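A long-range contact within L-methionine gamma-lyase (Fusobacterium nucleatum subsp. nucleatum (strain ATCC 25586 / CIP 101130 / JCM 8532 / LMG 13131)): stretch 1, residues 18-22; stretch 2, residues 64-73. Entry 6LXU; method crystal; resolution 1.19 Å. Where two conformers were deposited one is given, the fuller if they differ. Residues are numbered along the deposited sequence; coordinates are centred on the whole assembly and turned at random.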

ATOM      1  N   ALA A  18      -4.711 -22.451  -0.117  1.00  9.91           N
ATOM      2  CA  ALA A  18      -3.740 -23.114   0.772  1.00 11.66           C
ATOM      3  C   ALA A  18      -3.056 -22.110   1.655  1.00 12.99           C
ATOM      4  O   ALA A  18      -2.863 -20.974   1.283  1.00 13.85           O
ATOM      5  CB  ALA A  18      -2.697 -23.875  -0.021  1.00 12.01           C
ATOM      6  N   GLY A  19      -2.712 -22.559   2.857  1.00 14.33           N
ATOM      7  CA  GLY A  19      -1.776 -21.856   3.704  1.00 15.62           C
ATOM      8  C   GLY A  19      -2.366 -20.711   4.483  1.00 16.30           C
ATOM      9  O   GLY A  19      -1.643 -20.072   5.256  1.00 16.39           O
ATOM     10  N   THR A  20      -3.670 -20.473   4.351  1.00 18.40           N
ATOM     11  CA  THR A  20      -4.322 -19.346   5.010  1.00 19.63           C
ATOM     12  C   THR A  20      -4.198 -19.451   6.516  1.00 19.60           C
ATOM     13  O   THR A  20      -4.209 -20.546   7.082  1.00 21.08           O
ATOM     14  CB  THR A  20      -5.837 -19.316   4.779  1.00 21.03           C
ATOM     15  OG1 THR A  20      -6.427 -20.512   5.323  1.00 23.04           O
ATOM     16  CG2 THR A  20      -6.188 -19.166   3.322  1.00 21.33           C
ATOM     17  N   LEU A  21      -4.110 -18.294   7.157  1.00 18.14           N
ATOM     18  CA  LEU A  21      -4.145 -18.183   8.603  1.00 17.22           C
ATOM     19  C   LEU A  21      -5.410 -17.440   8.973  1.00 17.03           C
ATOM     20  O   LEU A  21      -5.897 -16.617   8.197  1.00 17.55           O
ATOM     21  CB  LEU A  21      -2.937 -17.406   9.110  1.00 17.08           C
ATOM     22  CG  LEU A  21      -1.579 -18.094   9.103  1.00 17.61           C
ATOM     23  CD1 LEU A  21      -0.540 -17.081   9.581  1.00 17.81           C
ATOM     24  CD2 LEU A  21      -1.568 -19.363   9.948  1.00 18.45           C
ATOM     25  N   LYS A  22      -5.914 -17.716  10.170  1.00 16.51           N
ATOM     26  CA  LYS A  22      -7.073 -17.009  10.713  1.00 16.20           C
ATOM     27  C   LYS A  22      -6.748 -15.565  11.020  1.00 14.51           C
ATOM     28  O   LYS A  22      -5.581 -15.225  11.286  1.00 14.23           O
ATOM     29  CB  LYS A  22      -7.551 -17.657  12.023  1.00 17.93           C
ATOM     30  CG  LYS A  22      -8.976 -17.295  12.420  1.00 20.63           C
ATOM     31  CD  LYS A  22      -9.930 -17.966  11.451  1.00 22.14           C
ATOM     32  CE  LYS A  22     -11.364 -17.523  11.601  1.00 23.39           C
ATOM     33  NZ  LYS A  22     -12.137 -17.836  10.369  1.00 24.20           N
ATOM     34  N   ASN A  64       6.342 -13.134   9.869  1.00  5.76           N
ATOM     35  CA  ASN A  64       5.218 -12.209   9.891  1.00  5.54           C
ATOM     36  C   ASN A  64       3.993 -12.986   9.402  1.00  5.56           C
ATOM     37  O   ASN A  64       4.124 -13.780   8.488  1.00  5.48           O
ATOM     38  CB  ASN A  64       5.549 -11.025   8.955  1.00  5.41           C
ATOM     39  CG  ASN A  64       4.404 -10.059   8.774  1.00  5.32           C
ATOM     40  OD1 ASN A  64       3.418 -10.360   8.101  1.00  5.40           O
ATOM     41  ND2 ASN A  64       4.530  -8.867   9.360  1.00  5.06           N
ATOM     42  N   PRO A  65       2.810 -12.741   9.992  1.00  5.89           N
ATOM     43  CA  PRO A  65       1.668 -13.583   9.600  1.00  6.12           C
ATOM     44  C   PRO A  65       1.269 -13.484   8.128  1.00  5.67           C
ATOM     45  O   PRO A  65       0.867 -14.484   7.543  1.00  5.82           O
ATOM     46  CB  PRO A  65       0.544 -13.175  10.546  1.00  6.85           C
ATOM     47  CG  PRO A  65       1.080 -12.111  11.409  1.00  7.03           C
ATOM     48  CD  PRO A  65       2.502 -11.848  11.111  1.00  6.43           C
ATOM     49  N   THR A  66       1.338 -12.291   7.531  1.00  5.15           N
ATOM     50  CA  THR A  66       1.064 -12.176   6.098  1.00  5.19           C
ATOM     51  C   THR A  66       2.055 -13.024   5.301  1.00  5.16           C
ATOM     52  O   THR A  66       1.697 -13.804   4.430  1.00  5.16           O
ATOM     53  CB  THR A  66       1.088 -10.709   5.633  1.00  5.30           C
ATOM     54  OG1 THR A  66       0.231  -9.923   6.460  1.00  5.25           O
ATOM     55  CG2 THR A  66       0.702 -10.600   4.167  1.00  5.50           C
ATOM     56  N   THR A  67       3.333 -12.881   5.641  1.00  5.11           N
ATOM     57  CA  THR A  67       4.378 -13.621   4.955  1.00  5.28           C
ATOM     58  C   THR A  67       4.244 -15.132   5.167  1.00  5.43           C
ATOM     59  O   THR A  67       4.510 -15.901   4.252  1.00  5.58           O
ATOM     60  CB  THR A  67       5.733 -13.101   5.409  1.00  5.48           C
ATOM     61  OG1 THR A  67       5.695 -11.681   5.258  1.00  6.08           O
ATOM     62  CG2 THR A  67       6.849 -13.676   4.595  1.00  5.62           C
ATOM     63  N   THR A  68       3.835 -15.535   6.367  1.00  5.65           N
ATOM     64  CA  THR A  68       3.623 -16.963   6.629  1.00  6.02           C
ATOM     65  C   THR A  68       2.622 -17.593   5.664  1.00  6.06           C
ATOM     66  O   THR A  68       2.826 -18.715   5.196  1.00  6.32           O
ATOM     67  CB  THR A  68       3.158 -17.180   8.072  1.00  6.34           C
ATOM     68  OG1 THR A  68       4.234 -16.798   8.929  1.00  6.78           O
ATOM     69  CG2 THR A  68       2.779 -18.636   8.349  1.00  6.62           C
ATOM     70  N   VAL A  69       1.548 -16.879   5.363  1.00  6.08           N
ATOM     71  CA  VAL A  69       0.565 -17.383   4.401  1.00  6.29           C
ATOM     72  C   VAL A  69       1.201 -17.625   3.049  1.00  6.05           C
ATOM     73  O   VAL A  69       0.998 -18.671   2.442  1.00  6.14           O
ATOM     74  CB  VAL A  69      -0.643 -16.453   4.305  1.00  6.79           C
ATOM     75  CG1 VAL A  69      -1.552 -16.834   3.144  1.00  7.03           C
ATOM     76  CG2 VAL A  69      -1.413 -16.496   5.608  1.00  7.34           C
ATOM     77  N   LEU A  70       2.001 -16.659   2.592  1.00  5.75           N
ATOM     78  CA  LEU A  70       2.703 -16.813   1.332  1.00  5.70           C
ATOM     79  C   LEU A  70       3.637 -18.020   1.342  1.00  5.56           C
ATOM     80  O   LEU A  70       3.698 -18.795   0.388  1.00  5.70           O
ATOM     81  CB  LEU A  70       3.478 -15.533   1.019  1.00  5.71           C
ATOM     82  CG  LEU A  70       4.393 -15.572  -0.201  1.00  5.88           C
ATOM     83  CD1 LEU A  70       3.617 -15.901  -1.461  1.00  6.31           C
ATOM     84  CD2 LEU A  70       5.109 -14.238  -0.348  1.00  6.14           C
ATOM     85  N   GLU A  71       4.397 -18.136   2.425  1.00  5.69           N
ATOM     86  CA  GLU A  71       5.327 -19.246   2.588  1.00  5.90           C
ATOM     87  C   GLU A  71       4.618 -20.595   2.539  1.00  6.04           C
ATOM     88  O   GLU A  71       5.068 -21.531   1.869  1.00  6.23           O
ATOM     89  CB  GLU A  71       6.082 -19.083   3.896  1.00  5.89           C
ATOM     90  CG  GLU A  71       7.075 -17.926   3.827  1.00  6.10           C
ATOM     91  CD  GLU A  71       7.707 -17.538   5.141  1.00  6.62           C
ATOM     92  OE1 GLU A  71       7.194 -17.905   6.216  1.00  7.32           O
ATOM     93  OE2 GLU A  71       8.733 -16.810   5.091  1.00  6.97           O
ATOM     94  N   ASN A  72       3.513 -20.693   3.262  1.00  6.48           N
ATOM     95  CA  ASN A  72       2.719 -21.928   3.260  1.00  7.15           C
ATOM     96  C   ASN A  72       2.156 -22.245   1.878  1.00  6.94           C
ATOM     97  O   ASN A  72       2.097 -23.415   1.479  1.00  7.51           O
ATOM     98  CB  ASN A  72       1.559 -21.820   4.256  1.00  8.60           C
ATOM     99  CG  ASN A  72       2.000 -21.802   5.692  1.00  9.88           C
ATOM    100  OD1 ASN A  72       3.093 -22.202   6.018  1.00 12.22           O
ATOM    101  ND2 ASN A  72       1.110 -21.360   6.567  1.00 11.44           N
ATOM    102  N   LYS A  73       1.742 -21.217   1.155  1.00  6.71           N
ATOM    103  CA  LYS A  73       1.181 -21.392  -0.191  0.60  6.91           C
ATOM    104  C   LYS A  73       2.208 -21.937  -1.153  1.00  6.66           C
ATOM    105  O   LYS A  73       1.932 -22.884  -1.890  1.00  6.79           O
ATOM    106  CB  LYS A  73       0.626 -20.083  -0.759  0.60  7.25           C
ATOM    107  CG  LYS A  73      -0.737 -19.721  -0.234  0.60  7.40           C
ATOM    108  CD  LYS A  73      -1.271 -18.423  -0.806  0.60  7.80           C
ATOM    109  CE  LYS A  73      -2.586 -18.068  -0.142  0.60  8.09           C
ATOM    110  NZ  LYS A  73      -3.663 -19.036  -0.475  0.60  8.40           N
TER

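How do the two backbones meet? Residues 65-73 belong to a helix that continues beyond Lys73, with Asn64 at its N-cap, while residues 18-22 run past it without regular structure. The closest approach of the two traces is at Gly19, whose CA lies 4.5 Å from the CA of Asn72.

Why does glycine suit this point? Its phi of 81° is one that glycine adopts readily, and the space beside it is already taken: an ideal CB on Gly19 would point toward the helix and sit 2.6 Å from Asn72 CB and 2.9 Å from Lys73 N, both clashes.

Which polar groups bridge the gap? The CA-to-CB bond of Lys73 points sideways to the loop, but the end of the side chain, t at chi2 and chi3 but m at chi4, comes nearer, and Lys73 NZ donates a 2.7 Å hydrogen bond to Ala18 O. Next along the loop, Gly19 O accepts a weak hydrogen bond from Asn72 ND2, long at 3.3 Å though nearly straight, and also receives a CA-H...O contact from Val69 CA at 3.6 Å.

What does Leu21 add? Its CA-to-CB bond points toward the helix, and the side chain packs on Val69, Thr68 and Pro65, which precede Asn72 in the helix, with Leu21 CG 3.8 Å from Val69 CG2 and Leu21 CD1 3.9 Å from Thr68 CG2 and 4.2 Å from Pro65 CB. The CA-to-CB bond of Thr20 points away from the helix; the residue's nearest contact is its CA, 4.1 Å from Val69 CG2.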